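Local atomic coordinates of heat-inducible transcription repressor hrcA homolog (PDB entry 1STZ), a protein that probably represses class I heat shock genes, the grpE-dnaK-dnaJ and groELS operons, as a DNA-binding transcription regulator. Residues A[29-34]-A[309-314]. Numbering follows the deposited sequence.
Sequences EYIENK and SKVTKY
The Tyr314 ring carries the CG2 methyl of Thr312 over the centre of one face, while CD1 of Ile31 comes to its edge, 4.1 Å from Tyr314 CD1. Its hydroxyl donates to Lys310 O on a carbonyl lone pair, tying the ring back to the loop. The second ring, Tyr30, meets Val311 obliquely, CE2 lying 3.6 Å from Val311 CG2. Val311 CG1, anti to the backbone N (chi1 -170°), packs 3.9 Å from Ile31 CA and against the Lys34 chain. With chi1 of Ile31 at -76°, both its branches reach Thr312 O, CD1 at 3.3 Å and CG2 at 3.5 Å; CG2 also lies beside Lys313. An alanine in place of Ile31 would remove CG1, CG2 and CD1 and so would probably loosen the packing on the Thr312 carbonyl, Tyr314 and Lys313. Lys34 bends at chi4 (60°) so that NZ reaches Ile31 O at 2.7 Å, nearly along the C=O axis. No hydrogen bond crosses between the segments, and Glu32 and Lys313 stay beyond salt-bridge range. Tyr87 of helix 81-94 also touches Ile31. This is interdomain packing: the end of helix 17-33, in what is probably an N-terminal winged helix-turn-helix DNA-binding domain, against the C-terminal part's loop between strand 299-309 and helix 314-334.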
ATOM      1  N   GLU A  29     -10.958  -7.355  26.837  1.00 20.25           N
ATOM      2  CA  GLU A  29     -10.926  -8.803  26.713  1.00 20.00           C
ATOM      3  C   GLU A  29     -12.126  -9.336  25.926  1.00 19.65           C
ATOM      4  O   GLU A  29     -11.985 -10.278  25.166  1.00 19.49           O
ATOM      5  CB  GLU A  29     -10.855  -9.461  28.096  1.00 19.79           C
ATOM      6  CG  GLU A  29     -10.728 -10.978  28.079  1.00 19.95           C
ATOM      7  CD  GLU A  29      -9.486 -11.481  27.367  1.00 19.42           C
ATOM      8  OE1 GLU A  29      -9.423 -12.693  27.071  1.00 18.22           O
ATOM      9  OE2 GLU A  29      -8.574 -10.671  27.099  1.00 20.22           O
ATOM     10  N   TYR A  30     -13.292  -8.722  26.082  1.00 19.64           N
ATOM     11  CA  TYR A  30     -14.495  -9.210  25.395  1.00 19.96           C
ATOM     12  C   TYR A  30     -14.416  -8.970  23.889  1.00 19.98           C
ATOM     13  O   TYR A  30     -14.790  -9.829  23.097  1.00 19.12           O
ATOM     14  CB  TYR A  30     -15.746  -8.535  25.945  1.00 19.88           C
ATOM     15  CG  TYR A  30     -17.019  -8.915  25.226  1.00 20.41           C
ATOM     16  CD1 TYR A  30     -17.505 -10.215  25.265  1.00 21.07           C
ATOM     17  CD2 TYR A  30     -17.742  -7.965  24.514  1.00 21.93           C
ATOM     18  CE1 TYR A  30     -18.685 -10.570  24.604  1.00 21.66           C
ATOM     19  CE2 TYR A  30     -18.914  -8.302  23.860  1.00 23.26           C
ATOM     20  CZ  TYR A  30     -19.375  -9.600  23.901  1.00 22.86           C
ATOM     21  OH  TYR A  30     -20.533  -9.907  23.242  1.00 25.34           O
ATOM     22  N   ILE A  31     -13.952  -7.781  23.513  1.00 20.10           N
ATOM     23  CA  ILE A  31     -13.743  -7.434  22.111  1.00 20.80           C
ATOM     24  C   ILE A  31     -12.745  -8.403  21.468  1.00 20.58           C
ATOM     25  O   ILE A  31     -12.995  -8.921  20.374  1.00 20.13           O
ATOM     26  CB  ILE A  31     -13.281  -5.951  21.997  1.00 20.88           C
ATOM     27  CG1 ILE A  31     -14.490  -5.032  22.208  1.00 23.06           C
ATOM     28  CG2 ILE A  31     -12.616  -5.685  20.664  1.00 21.66           C
ATOM     29  CD1 ILE A  31     -14.139  -3.600  22.606  1.00 24.23           C
ATOM     30  N   GLU A  32     -11.644  -8.679  22.170  1.00 20.74           N
ATOM     31  CA  GLU A  32     -10.585  -9.568  21.661  1.00 20.90           C
ATOM     32  C   GLU A  32     -11.037 -11.024  21.436  1.00 20.97           C
ATOM     33  O   GLU A  32     -10.840 -11.572  20.350  1.00 20.83           O
ATOM     34  CB  GLU A  32      -9.371  -9.520  22.607  1.00 21.10           C
ATOM     35  CG  GLU A  32      -8.157 -10.371  22.208  1.00 22.38           C
ATOM     36  CD  GLU A  32      -7.523  -9.957  20.890  1.00 23.91           C
ATOM     37  OE1 GLU A  32      -7.769  -8.821  20.424  1.00 25.71           O
ATOM     38  OE2 GLU A  32      -6.770 -10.773  20.309  1.00 25.54           O
ATOM     39  N   ASN A  33     -11.632 -11.650  22.452  1.00 21.34           N
ATOM     40  CA  ASN A  33     -11.947 -13.096  22.405  1.00 21.85           C
ATOM     41  C   ASN A  33     -13.433 -13.427  22.307  1.00 22.17           C
ATOM     42  O   ASN A  33     -13.792 -14.542  21.928  1.00 22.20           O
ATOM     43  CB  ASN A  33     -11.362 -13.818  23.624  1.00 21.94           C
ATOM     44  CG  ASN A  33      -9.856 -13.946  23.558  1.00 21.77           C
ATOM     45  OD1 ASN A  33      -9.288 -14.159  22.492  1.00 22.73           O
ATOM     46  ND2 ASN A  33      -9.201 -13.812  24.703  1.00 21.80           N
ATOM     47  N   LYS A  34     -14.279 -12.473  22.690  1.00 22.41           N
ATOM     48  CA  LYS A  34     -15.724 -12.528  22.431  1.00 22.72           C
ATOM     49  C   LYS A  34     -16.410 -13.590  23.261  1.00 22.45           C
ATOM     50  O   LYS A  34     -17.283 -14.301  22.783  1.00 23.16           O
ATOM     51  CB  LYS A  34     -15.992 -12.690  20.929  1.00 22.95           C
ATOM     52  CG  LYS A  34     -15.300 -11.567  20.158  1.00 24.11           C
ATOM     53  CD  LYS A  34     -15.621 -11.515  18.698  1.00 25.48           C
ATOM     54  CE  LYS A  34     -14.892 -10.330  18.067  1.00 26.27           C
ATOM     55  NZ  LYS A  34     -13.413 -10.445  18.223  1.00 27.38           N
ATOM     56  N   SER A 309     -20.108  -4.464  13.776  1.00 17.49           N
ATOM     57  CA  SER A 309     -20.539  -4.956  15.072  1.00 17.53           C
ATOM     58  C   SER A 309     -20.080  -3.992  16.179  1.00 17.29           C
ATOM     59  O   SER A 309     -19.012  -3.373  16.084  1.00 17.28           O
ATOM     60  CB  SER A 309     -19.959  -6.328  15.350  1.00 17.50           C
ATOM     61  OG  SER A 309     -20.309  -6.731  16.656  1.00 17.58           O
ATOM     62  N   LYS A 310     -20.883  -3.873  17.228  1.00 17.11           N
ATOM     63  CA  LYS A 310     -20.481  -3.097  18.411  1.00 16.98           C
ATOM     64  C   LYS A 310     -19.399  -3.795  19.217  1.00 17.09           C
ATOM     65  O   LYS A 310     -18.808  -3.180  20.097  1.00 17.01           O
ATOM     66  CB  LYS A 310     -21.685  -2.749  19.305  1.00 16.60           C
ATOM     67  CG  LYS A 310     -22.403  -3.895  19.951  1.00 15.81           C
ATOM     68  CD  LYS A 310     -23.585  -3.356  20.759  1.00 16.23           C
ATOM     69  CE  LYS A 310     -24.510  -4.470  21.270  1.00 16.00           C
ATOM     70  NZ  LYS A 310     -25.704  -3.864  21.930  1.00 14.84           N
ATOM     71  N   VAL A 311     -19.173  -5.079  18.927  1.00 17.49           N
ATOM     72  CA  VAL A 311     -18.026  -5.821  19.430  1.00 18.26           C
ATOM     73  C   VAL A 311     -16.880  -5.629  18.449  1.00 18.14           C
ATOM     74  O   VAL A 311     -16.661  -6.440  17.550  1.00 18.38           O
ATOM     75  CB  VAL A 311     -18.334  -7.336  19.638  1.00 18.88           C
ATOM     76  CG1 VAL A 311     -17.189  -8.009  20.380  1.00 20.04           C
ATOM     77  CG2 VAL A 311     -19.666  -7.531  20.391  1.00 19.72           C
ATOM     78  N   THR A 312     -16.172  -4.517  18.600  1.00 17.91           N
ATOM     79  CA  THR A 312     -15.171  -4.113  17.618  1.00 17.99           C
ATOM     80  C   THR A 312     -14.057  -3.322  18.276  1.00 18.73           C
ATOM     81  O   THR A 312     -14.189  -2.856  19.416  1.00 20.32           O
ATOM     82  CB  THR A 312     -15.862  -3.285  16.496  1.00 17.76           C
ATOM     83  OG1 THR A 312     -14.935  -2.964  15.450  1.00 18.29           O
ATOM     84  CG2 THR A 312     -16.343  -1.917  17.004  1.00 15.84           C
ATOM     85  N   LYS A 313     -12.962  -3.155  17.564  1.00 19.22           N
ATOM     86  CA  LYS A 313     -11.823  -2.404  18.076  1.00 19.81           C
ATOM     87  C   LYS A 313     -12.036  -0.906  17.890  1.00 20.15           C
ATOM     88  O   LYS A 313     -11.652  -0.357  16.857  1.00 20.47           O
ATOM     89  CB  LYS A 313     -10.558  -2.866  17.351  1.00 20.47           C
ATOM     90  CG  LYS A 313     -10.206  -4.340  17.621  1.00 22.31           C
ATOM     91  CD  LYS A 313      -8.951  -4.756  16.877  1.00 26.13           C
ATOM     92  CE  LYS A 313      -8.265  -5.969  17.524  1.00 28.60           C
ATOM     93  NZ  LYS A 313      -7.005  -6.331  16.798  1.00 29.83           N
ATOM     94  N   TYR A 314     -12.652  -0.255  18.888  1.00 19.87           N
ATOM     95  CA  TYR A 314     -13.081   1.132  18.780  1.00 19.89           C
ATOM     96  C   TYR A 314     -11.939   2.121  18.503  1.00 20.67           C
ATOM     97  O   TYR A 314     -12.113   3.043  17.719  1.00 20.66           O
ATOM     98  CB  TYR A 314     -13.876   1.570  20.025  1.00 19.59           C
ATOM     99  CG  TYR A 314     -15.285   0.980  20.063  1.00 18.72           C
ATOM    100  CD1 TYR A 314     -15.542  -0.242  20.690  1.00 17.09           C
ATOM    101  CD2 TYR A 314     -16.348   1.643  19.458  1.00 17.46           C
ATOM    102  CE1 TYR A 314     -16.839  -0.787  20.713  1.00 17.37           C
ATOM    103  CE2 TYR A 314     -17.629   1.121  19.472  1.00 18.15           C
ATOM    104  CZ  TYR A 314     -17.868  -0.095  20.091  1.00 18.28           C
ATOM    105  OH  TYR A 314     -19.142  -0.579  20.062  1.00 19.40           O
TER